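Local coordinates for DUF3209 family protein (Thermus thermophilus, PDB 2EHW) that is of unknown function but folds as a compact cluster of helices from which one long, possibly coiled-coil-forming helix extends, at residues 4-16 with 44-57. Sequence-based numbering, arbitrary orientation.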
ATOM      1  N   HIS A   4      -6.581  -1.329  10.842  1.00 38.74           N
ATOM      2  CA  HIS A   4      -5.373  -2.132  10.705  1.00 42.36           C
ATOM      3  C   HIS A   4      -4.820  -2.065   9.288  1.00 32.67           C
ATOM      4  O   HIS A   4      -3.614  -2.178   9.081  1.00 30.32           O
ATOM      5  CB  HIS A   4      -5.679  -3.576  11.092  1.00 39.82           C
ATOM      6  CG  HIS A   4      -6.096  -3.727  12.521  1.00 51.88           C
ATOM      7  ND1 HIS A   4      -7.075  -4.610  12.925  1.00 58.90           N
ATOM      8  CD2 HIS A   4      -5.670  -3.099  13.642  1.00 52.77           C
ATOM      9  CE1 HIS A   4      -7.234  -4.518  14.233  1.00 54.76           C
ATOM     10  NE2 HIS A   4      -6.393  -3.609  14.693  1.00 50.30           N
ATOM     11  N   GLU A   5      -5.710  -1.877   8.320  1.00 34.50           N
ATOM     12  CA  GLU A   5      -5.312  -1.788   6.920  1.00 28.80           C
ATOM     13  C   GLU A   5      -4.552  -0.487   6.669  1.00 33.14           C
ATOM     14  O   GLU A   5      -3.564  -0.458   5.934  1.00 32.58           O
ATOM     15  CB  GLU A   5      -6.543  -1.830   6.006  1.00 29.74           C
ATOM     16  CG  GLU A   5      -7.251  -3.169   5.895  1.00 22.51           C
ATOM     17  CD  GLU A   5      -8.125  -3.514   7.096  1.00 37.56           C
ATOM     18  OE1 GLU A   5      -8.416  -2.625   7.935  1.00 30.42           O
ATOM     19  OE2 GLU A   5      -8.538  -4.693   7.177  1.00 28.28           O
ATOM     20  N   LEU A   6      -5.028   0.597   7.270  1.00 28.55           N
ATOM     21  CA  LEU A   6      -4.381   1.887   7.103  1.00 33.58           C
ATOM     22  C   LEU A   6      -3.009   1.887   7.776  1.00 28.62           C
ATOM     23  O   LEU A   6      -2.047   2.403   7.220  1.00 33.68           O
ATOM     24  CB  LEU A   6      -5.261   3.003   7.678  1.00 27.75           C
ATOM     25  CG  LEU A   6      -6.600   3.238   6.966  1.00 27.74           C
ATOM     26  CD1 LEU A   6      -7.257   4.487   7.531  1.00 26.89           C
ATOM     27  CD2 LEU A   6      -6.377   3.405   5.462  1.00 32.45           C
ATOM     28  N   SER A   7      -2.918   1.298   8.965  1.00 31.51           N
ATOM     29  CA  SER A   7      -1.644   1.224   9.680  1.00 33.05           C
ATOM     30  C   SER A   7      -0.604   0.457   8.866  1.00 33.98           C
ATOM     31  O   SER A   7       0.461   0.989   8.539  1.00 40.01           O
ATOM     32  CB  SER A   7      -1.822   0.528  11.036  1.00 39.79           C
ATOM     33  OG  SER A   7      -2.558   1.333  11.940  1.00 47.16           O
ATOM     34  N   ALA A   8      -0.921  -0.795   8.544  1.00 27.77           N
ATOM     35  CA  ALA A   8      -0.022  -1.653   7.781  1.00 22.27           C
ATOM     36  C   ALA A   8       0.472  -0.922   6.549  1.00 24.69           C
ATOM     37  O   ALA A   8       1.653  -0.956   6.222  1.00 31.18           O
ATOM     38  CB  ALA A   8      -0.745  -2.945   7.374  1.00 16.25           C
ATOM     39  N   LEU A   9      -0.446  -0.251   5.871  1.00 28.82           N
ATOM     40  CA  LEU A   9      -0.109   0.492   4.669  1.00 29.54           C
ATOM     41  C   LEU A   9       0.801   1.663   5.005  1.00 27.88           C
ATOM     42  O   LEU A   9       1.734   1.960   4.261  1.00 25.68           O
ATOM     43  CB  LEU A   9      -1.386   0.997   3.994  1.00 25.59           C
ATOM     44  CG  LEU A   9      -1.245   1.855   2.743  1.00 19.98           C
ATOM     45  CD1 LEU A   9      -0.278   1.210   1.764  1.00 32.84           C
ATOM     46  CD2 LEU A   9      -2.626   2.019   2.106  1.00 30.26           C
ATOM     47  N   ARG A  10       0.544   2.327   6.128  1.00 24.99           N
ATOM     48  CA  ARG A  10       1.390   3.449   6.488  1.00 23.07           C
ATOM     49  C   ARG A  10       2.803   2.950   6.790  1.00 28.95           C
ATOM     50  O   ARG A  10       3.797   3.618   6.499  1.00 22.45           O
ATOM     51  CB  ARG A  10       0.836   4.204   7.698  1.00 30.63           C
ATOM     52  CG  ARG A  10       1.486   5.571   7.820  1.00 39.10           C
ATOM     53  CD  ARG A  10       0.976   6.432   8.947  1.00 33.58           C
ATOM     54  NE  ARG A  10       1.888   7.567   9.128  1.00 43.23           N
ATOM     55  CZ  ARG A  10       1.735   8.525  10.032  1.00 40.53           C
ATOM     56  NH1 ARG A  10       2.618   9.507  10.116  1.00 49.46           N
ATOM     57  NH2 ARG A  10       0.698   8.501  10.854  1.00 53.52           N
ATOM     58  N   ILE A  11       2.894   1.760   7.368  1.00 30.43           N
ATOM     59  CA  ILE A  11       4.193   1.189   7.688  1.00 28.58           C
ATOM     60  C   ILE A  11       5.019   0.953   6.428  1.00 27.62           C
ATOM     61  O   ILE A  11       6.171   1.373   6.351  1.00 30.20           O
ATOM     62  CB  ILE A  11       4.031  -0.135   8.465  1.00 20.06           C
ATOM     63  CG1 ILE A  11       3.503   0.175   9.865  1.00 20.49           C
ATOM     64  CG2 ILE A  11       5.358  -0.872   8.546  1.00 22.81           C
ATOM     65  CD1 ILE A  11       3.216  -1.049  10.708  1.00 22.52           C
ATOM     66  N   ALA A  12       4.428   0.304   5.432  1.00 24.69           N
ATOM     67  CA  ALA A  12       5.153   0.011   4.196  1.00 24.16           C
ATOM     68  C   ALA A  12       5.626   1.293   3.512  1.00 29.95           C
ATOM     69  O   ALA A  12       6.754   1.375   3.030  1.00 26.90           O
ATOM     70  CB  ALA A  12       4.272  -0.802   3.245  1.00 20.01           C
ATOM     71  N   ILE A  13       4.757   2.292   3.454  1.00 25.38           N
ATOM     72  CA  ILE A  13       5.141   3.532   2.822  1.00 28.65           C
ATOM     73  C   ILE A  13       6.245   4.191   3.635  1.00 30.14           C
ATOM     74  O   ILE A  13       7.126   4.849   3.078  1.00 26.78           O
ATOM     75  CB  ILE A  13       3.952   4.483   2.711  1.00 29.42           C
ATOM     76  CG1 ILE A  13       2.857   3.828   1.868  1.00 29.07           C
ATOM     77  CG2 ILE A  13       4.398   5.794   2.058  1.00 29.77           C
ATOM     78  CD1 ILE A  13       3.311   3.496   0.457  1.00 25.73           C
ATOM     79  N   GLY A  14       6.189   3.996   4.953  1.00 29.33           N
ATOM     80  CA  GLY A  14       7.187   4.559   5.845  1.00 29.21           C
ATOM     81  C   GLY A  14       8.549   3.941   5.594  1.00 32.45           C
ATOM     82  O   GLY A  14       9.553   4.648   5.491  1.00 31.07           O
ATOM     83  N   GLU A  15       8.585   2.617   5.493  1.00 25.96           N
ATOM     84  CA  GLU A  15       9.828   1.899   5.239  1.00 24.30           C
ATOM     85  C   GLU A  15      10.414   2.389   3.913  1.00 28.45           C
ATOM     86  O   GLU A  15      11.621   2.596   3.788  1.00 31.18           O
ATOM     87  CB  GLU A  15       9.551   0.401   5.152  1.00 29.81           C
ATOM     88  CG  GLU A  15      10.742  -0.474   5.483  1.00 43.75           C
ATOM     89  CD  GLU A  15      11.048  -0.489   6.975  1.00 46.11           C
ATOM     90  OE1 GLU A  15      10.177  -0.925   7.754  1.00 49.24           O
ATOM     91  OE2 GLU A  15      12.156  -0.065   7.366  1.00 47.21           O
ATOM     92  N   LEU A  16       9.546   2.577   2.925  1.00 27.33           N
ATOM     93  CA  LEU A  16       9.960   3.056   1.611  1.00 31.86           C
ATOM     94  C   LEU A  16      10.552   4.473   1.691  1.00 35.47           C
ATOM     95  O   LEU A  16      11.361   4.873   0.843  1.00 26.79           O
ATOM     96  CB  LEU A  16       8.755   3.062   0.674  1.00 24.66           C
ATOM     97  CG  LEU A  16       9.014   3.485  -0.765  1.00 32.05           C
ATOM     98  CD1 LEU A  16       9.887   2.434  -1.454  1.00 23.76           C
ATOM     99  CD2 LEU A  16       7.683   3.624  -1.492  1.00 32.67           C
ATOM    100  N   LEU A  44       1.533  -7.007   3.873  1.00 23.44           N
ATOM    101  CA  LEU A  44       1.342  -5.609   3.487  1.00 22.34           C
ATOM    102  C   LEU A  44       2.378  -4.694   4.156  1.00 29.13           C
ATOM    103  O   LEU A  44       3.062  -3.923   3.484  1.00 26.06           O
ATOM    104  CB  LEU A  44      -0.083  -5.153   3.861  1.00 26.84           C
ATOM    105  CG  LEU A  44      -0.512  -3.711   3.550  1.00 29.29           C
ATOM    106  CD1 LEU A  44      -0.216  -3.377   2.099  1.00 26.71           C
ATOM    107  CD2 LEU A  44      -1.999  -3.543   3.848  1.00 24.00           C
ATOM    108  N   ALA A  45       2.498  -4.793   5.479  1.00 26.32           N
ATOM    109  CA  ALA A  45       3.446  -3.962   6.214  1.00 27.53           C
ATOM    110  C   ALA A  45       4.900  -4.150   5.784  1.00 26.24           C
ATOM    111  O   ALA A  45       5.693  -3.217   5.867  1.00 30.82           O
ATOM    112  CB  ALA A  45       3.314  -4.218   7.721  1.00 21.24           C
ATOM    113  N   GLU A  46       5.250  -5.338   5.306  1.00 26.76           N
ATOM    114  CA  GLU A  46       6.630  -5.602   4.916  1.00 24.47           C
ATOM    115  C   GLU A  46       6.910  -5.628   3.417  1.00 24.97           C
ATOM    116  O   GLU A  46       8.031  -5.895   2.994  1.00 27.78           O
ATOM    117  CB  GLU A  46       7.095  -6.904   5.578  1.00 36.72           C
ATOM    118  CG  GLU A  46       7.048  -6.822   7.108  1.00 34.87           C
ATOM    119  CD  GLU A  46       7.152  -8.171   7.791  1.00 42.00           C
ATOM    120  OE1 GLU A  46       6.815  -9.191   7.155  1.00 45.49           O
ATOM    121  OE2 GLU A  46       7.551  -8.214   8.976  1.00 49.95           O
ATOM    122  N   ALA A  47       5.900  -5.333   2.609  1.00 25.51           N
ATOM    123  CA  ALA A  47       6.102  -5.324   1.170  1.00 27.87           C
ATOM    124  C   ALA A  47       7.250  -4.349   0.880  1.00 31.64           C
ATOM    125  O   ALA A  47       7.345  -3.289   1.511  1.00 31.32           O
ATOM    126  CB  ALA A  47       4.827  -4.883   0.462  1.00 17.09           C
ATOM    127  N   LYS A  48       8.116  -4.717  -0.058  1.00 25.41           N
ATOM    128  CA  LYS A  48       9.266  -3.890  -0.417  1.00 32.88           C
ATOM    129  C   LYS A  48       9.141  -3.287  -1.817  1.00 38.30           C
ATOM    130  O   LYS A  48       9.871  -2.360  -2.160  1.00 38.37           O
ATOM    131  CB  LYS A  48      10.556  -4.720  -0.352  1.00 34.85           C
ATOM    132  CG  LYS A  48      10.788  -5.475   0.950  1.00 33.01           C
ATOM    133  CD  LYS A  48      11.186  -4.571   2.114  1.00 48.60           C
ATOM    134  CE  LYS A  48      10.051  -3.664   2.575  1.00 59.37           C
ATOM    135  NZ  LYS A  48      10.321  -3.064   3.921  1.00 60.01           N
ATOM    136  N   THR A  49       8.228  -3.819  -2.624  1.00 26.99           N
ATOM    137  CA  THR A  49       8.032  -3.318  -3.985  1.00 31.59           C
ATOM    138  C   THR A  49       6.591  -2.851  -4.131  1.00 28.98           C
ATOM    139  O   THR A  49       5.713  -3.333  -3.426  1.00 26.67           O
ATOM    140  CB  THR A  49       8.267  -4.418  -5.029  1.00 34.02           C
ATOM    141  OG1 THR A  49       7.189  -5.366  -4.964  1.00 38.39           O
ATOM    142  CG2 THR A  49       9.583  -5.130  -4.764  1.00 26.83           C
ATOM    143  N   LEU A  50       6.348  -1.928  -5.053  1.00 26.50           N
ATOM    144  CA  LEU A  50       5.003  -1.415  -5.256  1.00 29.06           C
ATOM    145  C   LEU A  50       4.034  -2.537  -5.633  1.00 27.59           C
ATOM    146  O   LEU A  50       2.965  -2.676  -5.029  1.00 28.45           O
ATOM    147  CB  LEU A  50       5.025  -0.315  -6.318  1.00 30.02           C
ATOM    148  CG  LEU A  50       5.887   0.882  -5.899  1.00 28.53           C
ATOM    149  CD1 LEU A  50       5.900   1.930  -6.996  1.00 27.11           C
ATOM    150  CD2 LEU A  50       5.357   1.469  -4.603  1.00 29.09           C
ATOM    151  N   PRO A  51       4.407  -3.374  -6.610  1.00 23.69           N
ATOM    152  CA  PRO A  51       3.495  -4.461  -6.987  1.00 29.18           C
ATOM    153  C   PRO A  51       3.082  -5.302  -5.782  1.00 23.98           C
ATOM    154  O   PRO A  51       1.894  -5.567  -5.571  1.00 27.11           O
ATOM    155  CB  PRO A  51       4.310  -5.266  -7.996  1.00 21.22           C
ATOM    156  CG  PRO A  51       5.169  -4.212  -8.648  1.00 29.98           C
ATOM    157  CD  PRO A  51       5.613  -3.374  -7.457  1.00 26.59           C
ATOM    158  N   ALA A  52       4.065  -5.725  -4.995  1.00 26.43           N
ATOM    159  CA  ALA A  52       3.784  -6.533  -3.811  1.00 21.61           C
ATOM    160  C   ALA A  52       2.925  -5.740  -2.842  1.00 20.36           C
ATOM    161  O   ALA A  52       2.115  -6.299  -2.104  1.00 25.67           O
ATOM    162  CB  ALA A  52       5.089  -6.954  -3.126  1.00 19.23           C
ATOM    163  N   LEU A  53       3.107  -4.426  -2.831  1.00 24.42           N
ATOM    164  CA  LEU A  53       2.323  -3.599  -1.930  1.00 23.95           C
ATOM    165  C   LEU A  53       0.854  -3.631  -2.362  1.00 22.05           C
ATOM    166  O   LEU A  53      -0.028  -3.892  -1.556  1.00 25.71           O
ATOM    167  CB  LEU A  53       2.865  -2.172  -1.930  1.00 27.94           C
ATOM    168  CG  LEU A  53       2.553  -1.336  -0.691  1.00 28.45           C
ATOM    169  CD1 LEU A  53       2.726  -2.174   0.571  1.00 31.09           C
ATOM    170  CD2 LEU A  53       3.474  -0.130  -0.669  1.00 29.46           C
ATOM    171  N   GLU A  54       0.604  -3.383  -3.642  1.00 25.38           N
ATOM    172  CA  GLU A  54      -0.753  -3.406  -4.165  1.00 22.48           C
ATOM    173  C   GLU A  54      -1.381  -4.788  -3.978  1.00 21.25           C
ATOM    174  O   GLU A  54      -2.535  -4.895  -3.583  1.00 25.19           O
ATOM    175  CB  GLU A  54      -0.770  -3.039  -5.653  1.00 22.47           C
ATOM    176  CG  GLU A  54       0.044  -1.813  -5.988  1.00 31.84           C
ATOM    177  CD  GLU A  54      -0.359  -1.172  -7.302  1.00 44.81           C
ATOM    178  OE1 GLU A  54      -0.396  -1.866  -8.343  1.00 46.92           O
ATOM    179  OE2 GLU A  54      -0.638   0.045  -7.292  1.00 54.10           O
ATOM    180  N   GLU A  55      -0.622  -5.843  -4.254  1.00 19.96           N
ATOM    181  CA  GLU A  55      -1.158  -7.187  -4.101  1.00 25.43           C
ATOM    182  C   GLU A  55      -1.615  -7.434  -2.665  1.00 22.94           C
ATOM    183  O   GLU A  55      -2.746  -7.855  -2.440  1.00 23.23           O
ATOM    184  CB  GLU A  55      -0.125  -8.247  -4.517  1.00 27.54           C
ATOM    185  CG  GLU A  55      -0.724  -9.647  -4.732  1.00 34.79           C
ATOM    186  CD  GLU A  55       0.300 -10.672  -5.211  1.00 44.11           C
ATOM    187  OE1 GLU A  55       1.237 -10.997  -4.448  1.00 45.85           O
ATOM    188  OE2 GLU A  55       0.178 -11.154  -6.359  1.00 55.53           O
ATOM    189  N   ALA A  56      -0.752  -7.162  -1.692  1.00 23.27           N
ATOM    190  CA  ALA A  56      -1.133  -7.364  -0.300  1.00 22.34           C
ATOM    191  C   ALA A  56      -2.348  -6.513   0.073  1.00 27.07           C
ATOM    192  O   ALA A  56      -3.193  -6.933   0.872  1.00 22.97           O
ATOM    193  CB  ALA A  56       0.030  -7.039   0.625  1.00 21.91           C
ATOM    194  N   LEU A  57      -2.438  -5.318  -0.507  1.00 24.10           N
ATOM    195  CA  LEU A  57      -3.561  -4.433  -0.205  1.00 22.41           C
ATOM    196  C   LEU A  57      -4.868  -5.020  -0.734  1.00 24.33           C
ATOM    197  O   LEU A  57      -5.898  -4.948  -0.065  1.00 23.89           O
ATOM    198  CB  LEU A  57      -3.327  -3.042  -0.800  1.00 17.61           C
ATOM    199  CG  LEU A  57      -4.380  -1.971  -0.462  1.00 23.07           C
ATOM    200  CD1 LEU A  57      -4.665  -1.960   1.039  1.00 19.41           C
ATOM    201  CD2 LEU A  57      -3.878  -0.607  -0.911  1.00 12.18           C
TER
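Ala12 sits in the tight part of this contact: its CB lies 3.4 Å from Leu44 O and equally close to Leu53 CD1, the latter closer than carbons usually come. One turn earlier, Ala8 lets the last turn of helix 39-46 come right up to the backbone, and Ala45 CA approaches Ala8 O at 3.5 Å in a CA-H...O contact. With chi1 at 180° and chi2 near 51°, Leu44 sets CD2 against Ala8 CB, 3.8 Å away, and towards Glu5 O. Cutting Leu44 back to an alanine would probably leave Ala8 CB without its leucine cover and open a gap beside Glu5 O. The fold here is an all-helical bundle: residues 50-57, the start of helix 50-70, run antiparallel (175°) to helix 4-16 with their axes 11.4 Å apart, and the end of helix 39-46 is wedged in. Leu53 CD2 meets Ile13 CD1 at 3.8 Å, the side chains crossing at about a right angle, while Leu9 and Leu57 touch more lightly through their CD2 methyls. Towards solvent the fit slackens: Leu16 CD2 only grazes Leu50 CD2 at 4.4 Å. Lys48 NZ stays 4.4 Å from Glu15 OE1, which forms its salt bridge with Arg28.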